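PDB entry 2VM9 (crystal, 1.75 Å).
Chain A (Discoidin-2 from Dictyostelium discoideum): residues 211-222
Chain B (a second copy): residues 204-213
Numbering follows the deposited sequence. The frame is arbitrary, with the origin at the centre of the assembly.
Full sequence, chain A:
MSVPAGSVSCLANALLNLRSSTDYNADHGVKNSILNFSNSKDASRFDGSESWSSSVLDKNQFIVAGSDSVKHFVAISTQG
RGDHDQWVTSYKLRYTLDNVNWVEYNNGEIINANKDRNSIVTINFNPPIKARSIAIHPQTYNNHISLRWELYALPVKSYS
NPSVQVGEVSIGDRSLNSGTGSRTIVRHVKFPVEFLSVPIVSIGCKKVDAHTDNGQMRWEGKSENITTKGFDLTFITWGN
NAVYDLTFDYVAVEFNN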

# COMPACT_ATOMS: atom_id res chain seq x y z
N HIS A 211 -28.92 -31.49 16.75
CA HIS A 211 -29.88 -31.84 17.76
C HIS A 211 -29.26 -31.56 19.12
O HIS A 211 -28.06 -31.80 19.33
CB HIS A 211 -30.25 -33.33 17.65
CG HIS A 211 -31.64 -33.63 18.11
ND1 HIS A 211 -32.73 -33.54 17.26
CD2 HIS A 211 -32.13 -33.96 19.33
CE1 HIS A 211 -33.83 -33.83 17.94
NE2 HIS A 211 -33.50 -34.08 19.20
N THR A 212 -30.06 -31.03 20.03
CA THR A 212 -29.60 -30.90 21.41
C THR A 212 -29.51 -32.31 22.03
O THR A 212 -30.12 -33.27 21.53
CB THR A 212 -30.50 -29.98 22.24
OG1 THR A 212 -31.85 -30.50 22.27
CG2 THR A 212 -30.45 -28.50 21.64
N ASP A 213 -28.74 -32.39 23.11
CA ASP A 213 -28.59 -33.62 23.90
C ASP A 213 -29.38 -33.35 25.18
O ASP A 213 -28.87 -32.70 26.12
CB ASP A 213 -27.10 -33.84 24.21
CG ASP A 213 -26.85 -35.01 25.16
OD1 ASP A 213 -27.79 -35.79 25.34
OD2 ASP A 213 -25.69 -35.16 25.65
N ASN A 214 -30.63 -33.82 25.19
CA ASN A 214 -31.58 -33.45 26.22
C ASN A 214 -31.48 -31.96 26.54
O ASN A 214 -31.33 -31.57 27.70
CB ASN A 214 -31.35 -34.31 27.47
CG ASN A 214 -31.75 -35.76 27.24
OD1 ASN A 214 -31.00 -36.69 27.57
ND2 ASN A 214 -32.89 -35.95 26.68
N GLY A 215 -31.56 -31.14 25.50
CA GLY A 215 -31.58 -29.68 25.71
C GLY A 215 -30.24 -28.97 25.67
O GLY A 215 -30.21 -27.73 25.51
N GLN A 216 -29.13 -29.71 25.83
CA GLN A 216 -27.79 -29.07 25.75
C GLN A 216 -27.29 -29.06 24.29
O GLN A 216 -27.22 -30.12 23.64
CB GLN A 216 -26.76 -29.79 26.62
CG GLN A 216 -25.49 -28.95 26.80
CD GLN A 216 -25.68 -27.80 27.83
OE1 GLN A 216 -26.66 -27.77 28.56
NE2 GLN A 216 -24.71 -26.87 27.88
N MET A 217 -26.98 -27.87 23.79
CA MET A 217 -26.35 -27.73 22.46
C MET A 217 -24.85 -27.66 22.66
O MET A 217 -24.37 -26.89 23.49
CB MET A 217 -26.81 -26.45 21.78
CG MET A 217 -26.20 -26.22 20.37
SD MET A 217 -26.55 -27.59 19.27
CE MET A 217 -28.24 -27.19 18.75
N ARG A 218 -24.11 -28.44 21.87
CA ARG A 218 -22.64 -28.47 21.96
C ARG A 218 -22.10 -28.56 20.53
O ARG A 218 -22.30 -29.56 19.83
CB ARG A 218 -22.15 -29.69 22.76
CG ARG A 218 -22.70 -29.81 24.20
CD ARG A 218 -22.15 -31.07 24.85
NE ARG A 218 -22.71 -31.26 26.18
CZ ARG A 218 -23.74 -32.06 26.44
NH1 ARG A 218 -24.32 -32.76 25.48
NH2 ARG A 218 -24.13 -32.20 27.71
N TRP A 219 -21.49 -27.49 20.07
CA TRP A 219 -20.77 -27.55 18.81
C TRP A 219 -19.58 -26.60 18.87
O TRP A 219 -19.60 -25.59 19.58
CB TRP A 219 -21.66 -27.29 17.60
CG TRP A 219 -22.37 -25.96 17.56
CD1 TRP A 219 -23.70 -25.71 17.83
CD2 TRP A 219 -21.81 -24.71 17.16
NE1 TRP A 219 -23.98 -24.37 17.66
CE2 TRP A 219 -22.84 -23.74 17.24
CE3 TRP A 219 -20.53 -24.32 16.72
CZ2 TRP A 219 -22.63 -22.39 16.92
CZ3 TRP A 219 -20.31 -22.96 16.40
CH2 TRP A 219 -21.36 -22.02 16.50
N GLU A 220 -18.53 -26.93 18.14
CA GLU A 220 -17.38 -26.03 18.09
C GLU A 220 -16.67 -26.24 16.75
O GLU A 220 -16.71 -27.34 16.19
CB GLU A 220 -16.43 -26.29 19.27
CG GLU A 220 -15.18 -25.40 19.30
CD GLU A 220 -14.36 -25.50 20.59
OE1 GLU A 220 -14.61 -26.42 21.41
OE2 GLU A 220 -13.49 -24.61 20.78
N GLY A 221 -16.02 -25.19 16.26
CA GLY A 221 -15.10 -25.31 15.13
C GLY A 221 -13.78 -24.71 15.57
O GLY A 221 -13.76 -23.74 16.36
N LYS A 222 -12.69 -25.29 15.06
CA LYS A 222 -11.34 -24.77 15.28
C LYS A 222 -10.60 -24.85 13.94
O LYS A 222 -10.71 -25.85 13.22
CB LYS A 222 -10.56 -25.64 16.28
CG LYS A 222 -10.98 -25.50 17.72
CD LYS A 222 -10.11 -26.39 18.62
CE LYS A 222 -10.67 -26.36 20.04
NZ LYS A 222 -9.89 -27.26 20.95
N GLY B 204 -17.67 -13.37 15.34
CA GLY B 204 -18.41 -14.52 14.83
C GLY B 204 -18.27 -15.67 15.78
O GLY B 204 -17.16 -15.97 16.24
N CYS B 205 -19.36 -16.37 16.03
CA CYS B 205 -19.33 -17.44 17.04
C CYS B 205 -18.69 -18.72 16.45
O CYS B 205 -18.98 -19.10 15.30
CB CYS B 205 -20.72 -17.71 17.56
SG CYS B 205 -20.75 -18.93 18.93
N LYS B 206 -17.81 -19.35 17.23
CA LYS B 206 -17.24 -20.64 16.85
C LYS B 206 -17.39 -21.74 17.89
O LYS B 206 -16.84 -22.83 17.74
CB LYS B 206 -15.78 -20.50 16.41
CG LYS B 206 -14.83 -20.05 17.51
CD LYS B 206 -13.38 -20.09 16.97
CE LYS B 206 -12.40 -19.71 18.04
NZ LYS B 206 -10.96 -19.52 17.55
N LYS B 207 -18.15 -21.46 18.95
CA LYS B 207 -18.45 -22.50 19.93
C LYS B 207 -19.69 -22.13 20.70
O LYS B 207 -19.77 -21.01 21.22
CB LYS B 207 -17.29 -22.70 20.93
CG LYS B 207 -17.68 -23.70 22.04
CD LYS B 207 -16.62 -23.66 23.14
CE LYS B 207 -16.90 -24.68 24.19
NZ LYS B 207 -15.88 -24.62 25.30
N VAL B 208 -20.63 -23.07 20.75
CA VAL B 208 -21.79 -22.95 21.62
C VAL B 208 -21.83 -24.15 22.55
O VAL B 208 -21.78 -25.29 22.09
CB VAL B 208 -23.09 -22.88 20.82
CG1 VAL B 208 -24.31 -23.07 21.78
CG2 VAL B 208 -23.17 -21.58 20.04
N ASP B 209 -21.89 -23.90 23.86
CA ASP B 209 -22.12 -24.97 24.81
C ASP B 209 -23.18 -24.37 25.74
O ASP B 209 -22.85 -23.59 26.61
CB ASP B 209 -20.83 -25.29 25.58
CG ASP B 209 -20.97 -26.48 26.52
OD1 ASP B 209 -22.10 -26.99 26.70
OD2 ASP B 209 -19.92 -26.94 27.03
N ALA B 210 -24.44 -24.69 25.48
CA ALA B 210 -25.56 -23.98 26.14
C ALA B 210 -26.81 -24.82 26.17
O ALA B 210 -27.10 -25.59 25.22
CB ALA B 210 -25.87 -22.66 25.43
N HIS B 211 -27.59 -24.62 27.22
CA HIS B 211 -28.82 -25.36 27.36
C HIS B 211 -29.96 -24.48 26.85
O HIS B 211 -29.97 -23.26 27.08
CB HIS B 211 -29.06 -25.72 28.84
CG HIS B 211 -29.83 -26.99 29.01
ND1 HIS B 211 -29.22 -28.22 29.06
CD2 HIS B 211 -31.16 -27.22 29.10
CE1 HIS B 211 -30.14 -29.16 29.19
NE2 HIS B 211 -31.33 -28.59 29.21
N THR B 212 -30.90 -25.10 26.14
CA THR B 212 -32.11 -24.37 25.78
C THR B 212 -32.95 -24.14 27.04
O THR B 212 -32.77 -24.82 28.07
CB THR B 212 -32.92 -25.11 24.70
OG1 THR B 212 -33.31 -26.41 25.17
CG2 THR B 212 -32.06 -25.19 23.35
N ASP B 213 -33.85 -23.17 26.95
CA ASP B 213 -34.81 -22.86 28.01
C ASP B 213 -36.15 -23.38 27.50
O ASP B 213 -36.83 -22.71 26.70
CB ASP B 213 -34.85 -21.33 28.21
CG ASP B 213 -35.94 -20.88 29.19
OD1 ASP B 213 -36.44 -21.76 29.90
OD2 ASP B 213 -36.20 -19.64 29.27
O HOH W 1 -33.94 -28.46 22.94
O HOH W 2 -32.62 -31.05 29.99
O HOH W 3 -22.12 -29.26 28.26
O HOH W 4 -13.84 -26.05 23.79

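What holds the two backbones together? Strand 216-222 of chain A and strand 204-211 of chain B run antiparallel, their directions 176° apart, so each chain offers amides and carbonyls in matching register. Met A217 and Ala B210 exchange a pair of hydrogen bonds, Met A217 N to Ala B210 O at 2.7 Å and Ala B210 N to Met A217 O at 3.0 Å; Trp A219 and Val B208 do the same. Beyond these pairs, Gly A221 N donates to Lys B206 O (2.9 Å) and Thr B212 N to Gly A215 O (2.8 Å).

How do polar side chains add to this ladder? The amide of Gln A216 bridges two residues of the facing strand: OE1 accepts from His B211 ND1 at 2.6 Å, while NE2 donates to Asp B209 OD1 at 2.9 Å. Arg A218 forms its salt bridge within its own chain, NH1 to Asp A213 OD2 at 2.8 Å. Its NE meets Asp B209 through water 3, which donates to OD1. Water 4 likewise joins Glu A220 OE1 to Lys B207 NZ, atoms 4.5 Å apart and too distant for a salt bridge.

What packs on the other face of the sheet? Here Met A217, Trp A219, Val B208 and Ala B210 project together. The indole lies against Val B208, whose CB sits over the face of the five-membered ring, and Trp A219 CZ2 comes within 3.3 Å of Val B208 CG2. Met A217 CG touches Val B208 CG1 at 3.9 Å.

Why is glycine suited to position 215? It lies in the type I' turn from Asp A213 to Gln A216, at backbone angles that would jam a CB against the preceding carbonyl. An ideal CB built on Gly A215 would also stand 2.5 Å from His B211 NE2, a clash. Without one, Gly A215 CA rests over the imidazole face, 4.0 Å from the centroid of the His B211 ring.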